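Local coordinates for protein pectate lyase (Pectobacterium carotovorum, PDB 4U4B) that probably cleaves polygalacturonate and methylated pectins by calcium-dependent elimination, acting within the chain and leaving unsaturated galacturonosyl ends, at residues 161-166 and 184-189; 206-211 and 239-244; 121-126 and 133-138. All blocks are in the same frame, centred on the assembly; numbering follows the deposited sequence.

Contacts 1 and 2 illustrate how a parallel beta-helix, the fold of the polysaccharide lyase 3 family, is built by laying one turn on the next. Contact 3 lies at the start of the solenoid, where a disulfide-bearing loop meets strand 134-136; that strand pairs with strand 163-165 of contact 1 through Val135 N and Thr163 O, 2.8 Å apart. Contact 1 passes to contact 2 in the same way, Ile187 N lying 2.8 Å from Thr208 O. Centres of successive contacts are about 10 Å apart, those of contacts 2 and 3 about 19 Å. The calcium ligand Ile195 lies nearest contact 2, its side chain about 7 Å from that of Phe244.

Contact 1. Residues 161-166 and 184-189; sequences NATIKN and NCRIEN
Glu188 and Lys165 stand side by side on one face of two parallel strands, their side chains pointing the same way. The contact between them is made by the lysine's methylenes: Lys165 CD lies 3.1 Å from Glu188 OE1, while the ammonium group runs on, NZ being 4.9 Å from OE1. The other carboxylate oxygen is taken by a neighbour on its own strand. Arg186 reaches it with an extended chain, and NE donates to Glu188 OE2 over 2.6 Å, the oxygen lying in the guanidinium plane but being approached on its anti side, 35° out of the carboxylate plane. Thr163 completes this face: OG1 sits against Arg186 CB, and CG2, anti to the backbone N, leans along the strand to Glu188 OE2, 3.6 Å away.

On the reverse face Ile164 and Ile187 meet obliquely through their CG2 methyls at 4.1 Å, with Leu159 of strand 157-160 packed against both. Regular parallel backbone bonds tie the strands together, among them Glu188 N to Ile164 O at 2.9 Å.

Where both segments turn a corner, Asn166 and Asn189 occupy equivalent places in successive turns. Asn189 ND2 donates to Asn166 OD1 over 2.8 Å, with the two amide planes 73° apart, so the amides cross instead of stacking flat. Ser38 hydroxyl bonds to Asn189 OD1 and Ser40 hydroxyl to Asn166 OD1, while Asn166 ND2 turns to Asp136 of the preceding turn. At the far end Asn184 N donates to a lone pair of Asn161 OD1.

With OD1 and ND2 bonded in both Asn166 and Asn189, the corner asparagines have their rotation fixed in a buried setting, and the carboxylate of Glu188, held by Arg186 and close to Lys165, would be expected to remain ionised.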
ATOM      1  N   ASN A 161       8.978 -10.553 -11.963  1.00 17.37           N
ATOM      2  CA  ASN A 161       8.432  -9.936 -13.156  1.00 21.99           C
ATOM      3  C   ASN A 161       6.940 -10.259 -13.278  1.00 22.98           C
ATOM      4  O   ASN A 161       6.479 -10.724 -14.317  1.00 23.11           O
ATOM      5  CB  ASN A 161       9.197 -10.405 -14.395  1.00 25.93           C
ATOM      6  CG  ASN A 161       9.070  -9.443 -15.547  1.00 36.60           C
ATOM      7  OD1 ASN A 161       9.366  -8.249 -15.412  1.00 35.50           O
ATOM      8  ND2 ASN A 161       8.614  -9.945 -16.686  1.00 35.72           N
ATOM      9  N   ALA A 162       6.203 -10.051 -12.189  1.00 18.31           N
ATOM     10  CA  ALA A 162       4.806 -10.460 -12.131  1.00 17.73           C
ATOM     11  C   ALA A 162       3.885  -9.398 -11.515  1.00 16.20           C
ATOM     12  O   ALA A 162       4.338  -8.416 -10.907  1.00 14.94           O
ATOM     13  CB  ALA A 162       4.684 -11.774 -11.362  1.00 14.07           C
ATOM     14  N   THR A 163       2.585  -9.597 -11.687  1.00 14.51           N
ATOM     15  CA  THR A 163       1.593  -8.729 -11.057  1.00 15.94           C
ATOM     16  C   THR A 163       0.629  -9.535 -10.181  1.00 14.29           C
ATOM     17  O   THR A 163       0.157 -10.601 -10.583  1.00 16.32           O
ATOM     18  CB  THR A 163       0.801  -7.938 -12.120  1.00 17.89           C
ATOM     19  OG1 THR A 163       1.705  -7.093 -12.837  1.00 18.48           O
ATOM     20  CG2 THR A 163      -0.299  -7.073 -11.486  1.00 10.88           C
ATOM     21  N   ILE A 164       0.363  -9.049  -8.975  1.00 10.82           N
ATOM     22  CA  ILE A 164      -0.689  -9.630  -8.144  1.00 11.27           C
ATOM     23  C   ILE A 164      -1.777  -8.596  -7.815  1.00 12.32           C
ATOM     24  O   ILE A 164      -1.481  -7.425  -7.551  1.00 11.60           O
ATOM     25  CB  ILE A 164      -0.117 -10.241  -6.844  1.00 10.29           C
ATOM     26  CG1 ILE A 164      -1.208 -11.013  -6.113  1.00 11.01           C
ATOM     27  CG2 ILE A 164       0.506  -9.187  -5.940  1.00  9.54           C
ATOM     28  CD1 ILE A 164      -0.682 -11.945  -5.093  1.00 11.99           C
ATOM     29  N   LYS A 165      -3.032  -9.040  -7.857  1.00 11.52           N
ATOM     30  CA  LYS A 165      -4.189  -8.175  -7.634  1.00 11.33           C
ATOM     31  C   LYS A 165      -5.146  -8.734  -6.587  1.00  8.90           C
ATOM     32  O   LYS A 165      -5.350  -9.943  -6.515  1.00  9.33           O
ATOM     33  CB  LYS A 165      -4.972  -7.979  -8.940  1.00 15.16           C
ATOM     34  CG  LYS A 165      -4.191  -7.382 -10.097  1.00 19.25           C
ATOM     35  CD  LYS A 165      -5.136  -6.960 -11.231  1.00 13.56           C
ATOM     36  CE  LYS A 165      -6.045  -8.074 -11.650  1.00 21.52           C
ATOM     37  NZ  LYS A 165      -6.571  -7.803 -13.027  1.00 21.64           N
ATOM     38  N   ASN A 166      -5.739  -7.842  -5.797  1.00  7.53           N
ATOM     39  CA  ASN A 166      -6.891  -8.167  -4.950  1.00  9.30           C
ATOM     40  C   ASN A 166      -6.631  -9.262  -3.919  1.00  8.33           C
ATOM     41  O   ASN A 166      -7.173 -10.374  -4.017  1.00  8.19           O
ATOM     42  CB  ASN A 166      -8.080  -8.568  -5.833  1.00  9.26           C
ATOM     43  CG  ASN A 166      -8.333  -7.571  -6.941  1.00 10.22           C
ATOM     44  OD1 ASN A 166      -8.237  -6.364  -6.725  1.00 11.22           O
ATOM     45  ND2 ASN A 166      -8.627  -8.064  -8.136  1.00 10.05           N
ATOM     46  N   ASN A 184      10.233  -6.454 -12.856  1.00 17.77           N
ATOM     47  CA  ASN A 184       9.266  -5.467 -12.428  1.00 17.22           C
ATOM     48  C   ASN A 184       8.081  -6.150 -11.770  1.00 16.29           C
ATOM     49  O   ASN A 184       7.595  -7.160 -12.265  1.00 17.16           O
ATOM     50  CB  ASN A 184       8.821  -4.625 -13.617  1.00 20.12           C
ATOM     51  CG  ASN A 184       9.996  -4.063 -14.385  1.00 23.87           C
ATOM     52  OD1 ASN A 184      10.910  -3.482 -13.795  1.00 29.66           O
ATOM     53  ND2 ASN A 184      10.004  -4.267 -15.694  1.00 24.03           N
ATOM     54  N   CYS A 185       7.624  -5.609 -10.648  1.00 12.03           N
ATOM     55  CA  CYS A 185       6.510  -6.213  -9.924  1.00 11.53           C
ATOM     56  C   CYS A 185       5.396  -5.202  -9.684  1.00 10.16           C
ATOM     57  O   CYS A 185       5.653  -4.071  -9.282  1.00 10.45           O
ATOM     58  CB  CYS A 185       6.986  -6.785  -8.590  1.00  8.18           C
ATOM     59  SG  CYS A 185       8.366  -7.946  -8.749  1.00 16.34           S
ATOM     60  N   ARG A 186       4.160  -5.611  -9.921  1.00 10.65           N
ATOM     61  CA  ARG A 186       3.030  -4.706  -9.715  1.00 14.49           C
ATOM     62  C   ARG A 186       2.115  -5.316  -8.655  1.00 13.19           C
ATOM     63  O   ARG A 186       1.764  -6.491  -8.726  1.00 15.87           O
ATOM     64  CB  ARG A 186       2.301  -4.451 -11.032  1.00 15.21           C
ATOM     65  CG  ARG A 186       1.329  -3.287 -11.024  1.00 16.87           C
ATOM     66  CD  ARG A 186       1.057  -2.814 -12.434  1.00 17.26           C
ATOM     67  NE  ARG A 186      -0.159  -2.004 -12.500  1.00 21.55           N
ATOM     68  CZ  ARG A 186      -0.192  -0.711 -12.810  1.00 17.59           C
ATOM     69  NH1 ARG A 186       0.932  -0.067 -13.105  1.00 17.08           N
ATOM     70  NH2 ARG A 186      -1.355  -0.069 -12.838  1.00 20.19           N
ATOM     71  N   ILE A 187       1.801  -4.535  -7.630  1.00 10.15           N
ATOM     72  CA  ILE A 187       1.024  -5.032  -6.505  1.00  9.41           C
ATOM     73  C   ILE A 187      -0.213  -4.153  -6.342  1.00  9.27           C
ATOM     74  O   ILE A 187      -0.140  -3.035  -5.812  1.00  7.47           O
ATOM     75  CB  ILE A 187       1.861  -5.048  -5.219  1.00  7.66           C
ATOM     76  CG1 ILE A 187       3.139  -5.870  -5.420  1.00  8.73           C
ATOM     77  CG2 ILE A 187       1.046  -5.559  -4.040  1.00  7.39           C
ATOM     78  CD1 ILE A 187       4.069  -5.821  -4.251  1.00 11.09           C
ATOM     79  N   GLU A 188      -1.346  -4.666  -6.819  1.00 10.19           N
ATOM     80  CA  GLU A 188      -2.563  -3.860  -6.947  1.00  9.98           C
ATOM     81  C   GLU A 188      -3.643  -4.273  -5.963  1.00  8.07           C
ATOM     82  O   GLU A 188      -3.952  -5.450  -5.832  1.00  9.53           O
ATOM     83  CB  GLU A 188      -3.111  -3.944  -8.371  1.00 10.03           C
ATOM     84  CG  GLU A 188      -2.053  -3.819  -9.473  1.00  9.86           C
ATOM     85  CD  GLU A 188      -2.643  -3.952 -10.887  1.00 22.20           C
ATOM     86  OE1 GLU A 188      -3.873  -4.175 -11.029  1.00 16.79           O
ATOM     87  OE2 GLU A 188      -1.872  -3.807 -11.859  1.00 22.13           O
ATOM     88  N   ASN A 189      -4.204  -3.287  -5.270  1.00  8.81           N
ATOM     89  CA  ASN A 189      -5.302  -3.517  -4.330  1.00  8.92           C
ATOM     90  C   ASN A 189      -5.018  -4.666  -3.365  1.00  9.50           C
ATOM     91  O   ASN A 189      -5.734  -5.660  -3.311  1.00  7.42           O
ATOM     92  CB  ASN A 189      -6.591  -3.768  -5.097  1.00  8.62           C
ATOM     93  CG  ASN A 189      -7.791  -3.869  -4.195  1.00  8.54           C
ATOM     94  OD1 ASN A 189      -7.788  -3.365  -3.073  1.00  8.96           O
ATOM     95  ND2 ASN A 189      -8.827  -4.535  -4.676  1.00  9.83           N
TER

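Contact 2. Residues 206-211 and 239-244; sequences TMTIVG and IVQGNF. Unlike the reference sequence in segment 239-244: Asn243 (reference Lys).
Ile209, on the inward face of strand 206-210, meets Phe244 just past the bend that ends the pairing with strand 239-241, and the isoleucine is worth following outward from its backbone. Its CB lies 3.9 Å from Ile239 O, the carbonyl that accepts the hydrogen bond of Ile209 N. From there the side chain forks. The CG1 branch also passes that carbonyl, then carries CD1 toward the interior, where Ile187 and Leu229 pack against the side chain. The CG2 branch, anti to the backbone N, swings toward the end of the strand and rests over one face of the Phe244 ring. This is a CH-pi contact: CG2 is 3.8 Å from the ring centroid and 20° off the normal, displaced toward the rim, with CD1 of the ring its closest atom at 3.6 Å.

On the other face Thr208 lies alongside Ile239 and sends CG2 across to Gln241, 3.3 Å from NE2, while Thr206 CG2 reaches Ile239 CD1 at 3.9 Å. The backbones are joined by four bonds, the last from Gly211 N to Gln241 O over 2.8 Å.

Beyond Gln241 the chain bends through Gly242, whose phi is positive (70°) and which lies close against Gly211. The bend brings Phe244 back against Gly211, ring atom CD1 3.2 Å from Gly211 O.

Stacked aliphatic side chains inside, parallel strands at one-turn spacing and a sharp turn leading to the next face are the hallmarks of a right-handed parallel beta-helix, the pectate lyase fold, here at a corner near the calcium-binding residue Ile195.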
ATOM      1  N   THR A 206      11.724  -2.370 -10.865  1.00 15.27           N
ATOM      2  CA  THR A 206      10.667  -1.438 -10.455  1.00 13.81           C
ATOM      3  C   THR A 206       9.509  -2.171  -9.793  1.00 15.42           C
ATOM      4  O   THR A 206       8.869  -3.037 -10.407  1.00 15.89           O
ATOM      5  CB  THR A 206      10.107  -0.628 -11.645  1.00 16.13           C
ATOM      6  OG1 THR A 206      11.156   0.121 -12.260  1.00 18.94           O
ATOM      7  CG2 THR A 206       9.011   0.326 -11.180  1.00 13.88           C
ATOM      8  N   MET A 207       9.247  -1.821  -8.535  1.00 15.03           N
ATOM      9  CA  MET A 207       8.083  -2.320  -7.805  1.00 13.34           C
ATOM     10  C   MET A 207       7.046  -1.199  -7.719  1.00 14.10           C
ATOM     11  O   MET A 207       7.343  -0.078  -7.260  1.00  9.06           O
ATOM     12  CB  MET A 207       8.478  -2.811  -6.407  1.00 11.33           C
ATOM     13  CG  MET A 207       7.363  -3.514  -5.594  1.00  9.92           C
ATOM     14  SD  MET A 207       7.915  -3.837  -3.890  1.00 15.62           S
ATOM     15  CE  MET A 207       7.524  -5.555  -3.666  1.00 25.63           C
ATOM     16  N   THR A 208       5.830  -1.498  -8.162  1.00 10.54           N
ATOM     17  CA  THR A 208       4.766  -0.500  -8.188  1.00 10.23           C
ATOM     18  C   THR A 208       3.621  -0.919  -7.293  1.00  8.98           C
ATOM     19  O   THR A 208       3.067  -2.008  -7.451  1.00 12.66           O
ATOM     20  CB  THR A 208       4.245  -0.271  -9.623  1.00 15.86           C
ATOM     21  OG1 THR A 208       5.342   0.108 -10.457  1.00 11.24           O
ATOM     22  CG2 THR A 208       3.159   0.844  -9.665  1.00 11.20           C
ATOM     23  N   ILE A 209       3.278  -0.043  -6.355  1.00  7.01           N
ATOM     24  CA  ILE A 209       2.154  -0.235  -5.454  1.00  8.26           C
ATOM     25  C   ILE A 209       0.981   0.601  -5.943  1.00 10.80           C
ATOM     26  O   ILE A 209       1.093   1.824  -6.023  1.00 10.32           O
ATOM     27  CB  ILE A 209       2.497   0.179  -4.017  1.00  7.69           C
ATOM     28  CG1 ILE A 209       3.842  -0.433  -3.591  1.00  6.90           C
ATOM     29  CG2 ILE A 209       1.364  -0.182  -3.055  1.00  6.17           C
ATOM     30  CD1 ILE A 209       3.846  -1.948  -3.537  1.00  6.85           C
ATOM     31  N   VAL A 210      -0.117  -0.060  -6.300  1.00  7.71           N
ATOM     32  CA  VAL A 210      -1.273   0.640  -6.848  1.00 11.67           C
ATOM     33  C   VAL A 210      -2.442   0.519  -5.892  1.00 10.25           C
ATOM     34  O   VAL A 210      -3.077  -0.535  -5.811  1.00  9.42           O
ATOM     35  CB  VAL A 210      -1.703   0.085  -8.228  1.00 10.18           C
ATOM     36  CG1 VAL A 210      -2.695   1.055  -8.908  1.00  7.83           C
ATOM     37  CG2 VAL A 210      -0.494  -0.151  -9.125  1.00 10.29           C
ATOM     38  N   GLY A 211      -2.729   1.605  -5.181  1.00  9.29           N
ATOM     39  CA  GLY A 211      -3.721   1.577  -4.125  1.00  7.56           C
ATOM     40  C   GLY A 211      -3.358   0.560  -3.055  1.00  8.17           C
ATOM     41  O   GLY A 211      -2.188   0.231  -2.867  1.00  8.68           O
ATOM     42  N   ILE A 239       7.523   2.666  -6.920  1.00 14.76           N
ATOM     43  CA  ILE A 239       6.514   3.638  -7.306  1.00 13.76           C
ATOM     44  C   ILE A 239       5.258   3.418  -6.485  1.00 15.16           C
ATOM     45  O   ILE A 239       4.695   2.328  -6.471  1.00 14.18           O
ATOM     46  CB  ILE A 239       6.150   3.544  -8.801  1.00 15.53           C
ATOM     47  CG1 ILE A 239       7.377   3.843  -9.671  1.00 13.68           C
ATOM     48  CG2 ILE A 239       5.002   4.498  -9.131  1.00 14.28           C
ATOM     49  CD1 ILE A 239       7.114   3.682 -11.161  1.00 18.47           C
ATOM     50  N   VAL A 240       4.828   4.467  -5.796  1.00 14.63           N
ATOM     51  CA  VAL A 240       3.653   4.401  -4.957  1.00 12.77           C
ATOM     52  C   VAL A 240       2.579   5.240  -5.621  1.00 12.05           C
ATOM     53  O   VAL A 240       2.764   6.447  -5.790  1.00 15.13           O
ATOM     54  CB  VAL A 240       3.954   4.913  -3.533  1.00 12.63           C
ATOM     55  CG1 VAL A 240       2.722   4.828  -2.639  1.00  9.03           C
ATOM     56  CG2 VAL A 240       5.117   4.142  -2.945  1.00 10.09           C
ATOM     57  N   GLN A 241       1.475   4.611  -6.020  1.00  9.91           N
ATOM     58  CA  GLN A 241       0.395   5.356  -6.681  1.00 12.54           C
ATOM     59  C   GLN A 241      -0.991   4.860  -6.285  1.00 10.58           C
ATOM     60  O   GLN A 241      -1.130   3.890  -5.536  1.00 10.34           O
ATOM     61  CB  GLN A 241       0.552   5.281  -8.199  1.00  9.71           C
ATOM     62  CG  GLN A 241       0.279   3.913  -8.743  1.00 12.65           C
ATOM     63  CD  GLN A 241       0.700   3.781 -10.180  1.00 15.26           C
ATOM     64  OE1 GLN A 241      -0.136   3.598 -11.070  1.00 19.29           O
ATOM     65  NE2 GLN A 241       1.998   3.882 -10.423  1.00 11.51           N
ATOM     66  N   GLY A 242      -2.023   5.535  -6.786  1.00 10.18           N
ATOM     67  CA  GLY A 242      -3.382   5.150  -6.472  1.00  7.23           C
ATOM     68  C   GLY A 242      -3.765   5.421  -5.024  1.00  8.88           C
ATOM     69  O   GLY A 242      -4.694   4.819  -4.501  1.00  6.66           O
ATOM     70  N   ASN A 243      -3.046   6.329  -4.367  1.00 10.37           N
ATOM     71  CA  ASN A 243      -3.374   6.720  -2.997  1.00  7.63           C
ATOM     72  C   ASN A 243      -3.327   5.533  -2.026  1.00  7.79           C
ATOM     73  O   ASN A 243      -4.178   5.399  -1.135  1.00  7.47           O
ATOM     74  CB  ASN A 243      -4.754   7.408  -2.946  1.00 10.40           C
ATOM     75  CG  ASN A 243      -4.956   8.237  -1.677  1.00 13.65           C
ATOM     76  OD1 ASN A 243      -3.984   8.637  -1.019  1.00 11.49           O
ATOM     77  ND2 ASN A 243      -6.213   8.503  -1.334  1.00  7.22           N
ATOM     78  N   PHE A 244      -2.313   4.683  -2.211  1.00 10.78           N
ATOM     79  CA  PHE A 244      -1.899   3.689  -1.217  1.00 10.11           C
ATOM     80  C   PHE A 244      -2.032   4.294   0.168  1.00  8.15           C
ATOM     81  O   PHE A 244      -1.572   5.411   0.399  1.00 11.26           O
ATOM     82  CB  PHE A 244      -0.453   3.240  -1.488  1.00  7.92           C
ATOM     83  CG  PHE A 244       0.089   2.239  -0.491  1.00  7.40           C
ATOM     84  CD1 PHE A 244      -0.572   1.046  -0.251  1.00  8.07           C
ATOM     85  CD2 PHE A 244       1.298   2.473   0.167  1.00  7.91           C
ATOM     86  CE1 PHE A 244      -0.055   0.100   0.640  1.00  8.86           C
ATOM     87  CE2 PHE A 244       1.817   1.547   1.060  1.00  9.18           C
ATOM     88  CZ  PHE A 244       1.138   0.354   1.295  1.00 10.11           C
TER

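Contact 3. Residues 121-126 and 133-138; sequences SPECKA and KTVDCG
Ser121 N bonds to Asp136 O, 2.8 Å long and almost straight at 171°, and this is the one backbone bond that crosses between the segments. Ser121 also opens a type I beta turn that runs to Cys124 and is closed by Cys124 N bonding to Ser121 O. The turn faces residues 135-137 without forming a strand pair with them. Each side also carries a small turn fastened by its own side chain. Ser121 OG accepts from Glu123 N, an ST turn, and Asp136 OD1 accepts from Gly138 N, an Asx turn, while the other carboxylate oxygen of Asp136 forms a salt bridge with Lys118.

The disulfide between Cys124 and Cys137 is the covalent tie. Both SG atoms stand anti to their carbonyl carbons, which turns the two sulfurs to each other at 2.1 Å; the S-S torsion of -87° is close to the relaxed value, so the bridge shows no sign of twisting strain. Val135 lies beside it, its CB 4.3 Å from Cys124 SG, and its CG1 presses on Ser121 OG at 3.4 Å.

Glu123 and Lys133 close the other end. Glu123 OE2, at the end of an extended chain, crosses the bent Lys133 chain and makes a salt bridge to its NZ at 3.2 Å, also touching Lys133 CE at 3.1 Å.

Because Val135 and Cys137 pack on Ile164 of the next turn, the disulfide pins the loop onto a strand that itself belongs to the stack. It closes a loop of the chain that carries strands 128-131 and 134-136, tying the segment that leads into the first of them to Cys137, and thus marks the beginning of this parallel beta-helix, away from the calcium site.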
ATOM      1  N   SER A 121      -7.183 -16.953  -8.652  1.00 14.52           N
ATOM      2  CA  SER A 121      -6.194 -17.714  -9.385  1.00 16.28           C
ATOM      3  C   SER A 121      -5.762 -18.903  -8.531  1.00 15.28           C
ATOM      4  O   SER A 121      -5.570 -18.763  -7.315  1.00 13.11           O
ATOM      5  CB  SER A 121      -4.996 -16.839  -9.740  1.00 17.99           C
ATOM      6  OG  SER A 121      -3.889 -17.644 -10.111  1.00 29.91           O
ATOM      7  N   PRO A 122      -5.647 -20.086  -9.151  1.00 14.45           N
ATOM      8  CA  PRO A 122      -5.187 -21.281  -8.434  1.00 15.62           C
ATOM      9  C   PRO A 122      -3.828 -21.034  -7.794  1.00 16.31           C
ATOM     10  O   PRO A 122      -3.515 -21.568  -6.730  1.00 19.51           O
ATOM     11  CB  PRO A 122      -5.098 -22.342  -9.538  1.00 15.90           C
ATOM     12  CG  PRO A 122      -6.063 -21.889 -10.558  1.00 16.01           C
ATOM     13  CD  PRO A 122      -5.994 -20.384 -10.550  1.00 14.87           C
ATOM     14  N   GLU A 123      -3.030 -20.185  -8.426  1.00 14.62           N
ATOM     15  CA  GLU A 123      -1.687 -19.935  -7.937  1.00 19.75           C
ATOM     16  C   GLU A 123      -1.633 -19.037  -6.692  1.00 19.49           C
ATOM     17  O   GLU A 123      -0.565 -18.873  -6.101  1.00 13.23           O
ATOM     18  CB  GLU A 123      -0.839 -19.339  -9.051  1.00 19.08           C
ATOM     19  CG  GLU A 123      -0.763 -20.245 -10.272  1.00 26.14           C
ATOM     20  CD  GLU A 123       0.399 -19.899 -11.151  1.00 33.55           C
ATOM     21  OE1 GLU A 123       1.366 -20.685 -11.199  1.00 48.13           O
ATOM     22  OE2 GLU A 123       0.359 -18.829 -11.777  1.00 36.29           O
ATOM     23  N   CYS A 124      -2.767 -18.471  -6.288  1.00 13.51           N
ATOM     24  CA  CYS A 124      -2.802 -17.655  -5.074  1.00 13.58           C
ATOM     25  C   CYS A 124      -2.785 -18.518  -3.827  1.00 15.36           C
ATOM     26  O   CYS A 124      -3.849 -18.912  -3.344  1.00 13.44           O
ATOM     27  CB  CYS A 124      -4.043 -16.747  -5.044  1.00 13.81           C
ATOM     28  SG  CYS A 124      -3.983 -15.398  -6.214  1.00 18.51           S
ATOM     29  N   LYS A 125      -1.584 -18.797  -3.314  1.00 13.73           N
ATOM     30  CA  LYS A 125      -1.394 -19.619  -2.122  1.00 11.12           C
ATOM     31  C   LYS A 125      -0.320 -19.001  -1.246  1.00 10.68           C
ATOM     32  O   LYS A 125       0.582 -18.319  -1.736  1.00 13.06           O
ATOM     33  CB  LYS A 125      -0.993 -21.054  -2.491  1.00 15.71           C
ATOM     34  CG  LYS A 125      -1.954 -21.779  -3.422  1.00 24.06           C
ATOM     35  CD  LYS A 125      -1.426 -23.165  -3.817  1.00 25.02           C
ATOM     36  CE  LYS A 125      -1.320 -24.108  -2.615  1.00 34.69           C
ATOM     37  NZ  LYS A 125      -2.613 -24.293  -1.871  1.00 40.70           N
ATOM     38  N   ALA A 126      -0.402 -19.235   0.055  1.00  8.01           N
ATOM     39  CA  ALA A 126       0.643 -18.748   0.948  1.00 12.53           C
ATOM     40  C   ALA A 126       2.004 -19.344   0.576  1.00 11.17           C
ATOM     41  O   ALA A 126       2.144 -20.558   0.494  1.00 11.08           O
ATOM     42  CB  ALA A 126       0.301 -19.074   2.387  1.00 11.25           C
ATOM     43  N   LYS A 133       3.726 -13.334 -14.926  1.00 21.44           N
ATOM     44  CA  LYS A 133       2.287 -13.278 -15.212  1.00 21.88           C
ATOM     45  C   LYS A 133       1.535 -12.417 -14.219  1.00 19.81           C
ATOM     46  O   LYS A 133       2.112 -11.894 -13.263  1.00 18.18           O
ATOM     47  CB  LYS A 133       1.669 -14.678 -15.214  1.00 20.42           C
ATOM     48  CG  LYS A 133       1.821 -15.424 -13.899  1.00 20.30           C
ATOM     49  CD  LYS A 133       1.454 -16.907 -14.052  1.00 29.22           C
ATOM     50  CE  LYS A 133      -0.025 -17.106 -14.344  1.00 24.28           C
ATOM     51  NZ  LYS A 133      -0.329 -18.487 -14.845  1.00 39.36           N
ATOM     52  N   THR A 134       0.235 -12.294 -14.466  1.00 17.87           N
ATOM     53  CA  THR A 134      -0.686 -11.581 -13.600  1.00 17.84           C
ATOM     54  C   THR A 134      -1.598 -12.570 -12.882  1.00 16.35           C
ATOM     55  O   THR A 134      -2.291 -13.366 -13.538  1.00 15.09           O
ATOM     56  CB  THR A 134      -1.552 -10.592 -14.417  1.00 16.09           C
ATOM     57  OG1 THR A 134      -0.712  -9.588 -14.986  1.00 23.59           O
ATOM     58  CG2 THR A 134      -2.606  -9.938 -13.551  1.00 12.00           C
ATOM     59  N   VAL A 135      -1.613 -12.540 -11.549  1.00 12.92           N
ATOM     60  CA  VAL A 135      -2.629 -13.305 -10.825  1.00 13.99           C
ATOM     61  C   VAL A 135      -3.608 -12.394 -10.074  1.00 15.34           C
ATOM     62  O   VAL A 135      -3.230 -11.382  -9.465  1.00 15.88           O
ATOM     63  CB  VAL A 135      -2.011 -14.323  -9.836  1.00 18.88           C
ATOM     64  CG1 VAL A 135      -1.299 -15.452 -10.606  1.00 17.83           C
ATOM     65  CG2 VAL A 135      -1.068 -13.643  -8.856  1.00 16.25           C
ATOM     66  N   ASP A 136      -4.877 -12.768 -10.156  1.00 11.09           N
ATOM     67  CA  ASP A 136      -5.969 -12.117  -9.443  1.00 12.40           C
ATOM     68  C   ASP A 136      -6.379 -13.032  -8.291  1.00 13.13           C
ATOM     69  O   ASP A 136      -6.842 -14.148  -8.517  1.00 15.12           O
ATOM     70  CB  ASP A 136      -7.139 -11.855 -10.408  1.00 11.59           C
ATOM     71  CG  ASP A 136      -8.286 -11.085  -9.769  1.00 14.97           C
ATOM     72  OD1 ASP A 136      -8.379 -11.010  -8.524  1.00  9.35           O
ATOM     73  OD2 ASP A 136      -9.122 -10.567 -10.542  1.00 16.82           O
ATOM     74  N   CYS A 137      -6.185 -12.585  -7.056  1.00 12.01           N
ATOM     75  CA  CYS A 137      -6.457 -13.450  -5.912  1.00 12.67           C
ATOM     76  C   CYS A 137      -7.909 -13.345  -5.420  1.00 11.73           C
ATOM     77  O   CYS A 137      -8.298 -14.022  -4.463  1.00 10.45           O
ATOM     78  CB  CYS A 137      -5.477 -13.147  -4.776  1.00  8.64           C
ATOM     79  SG  CYS A 137      -3.793 -13.629  -5.174  1.00 14.75           S
ATOM     80  N   GLY A 138      -8.709 -12.512  -6.083  1.00 11.51           N
ATOM     81  CA  GLY A 138     -10.151 -12.520  -5.873  1.00  9.39           C
ATOM     82  C   GLY A 138     -10.603 -12.218  -4.456  1.00 11.71           C
ATOM     83  O   GLY A 138     -11.679 -12.643  -4.041  1.00 11.71           O
TER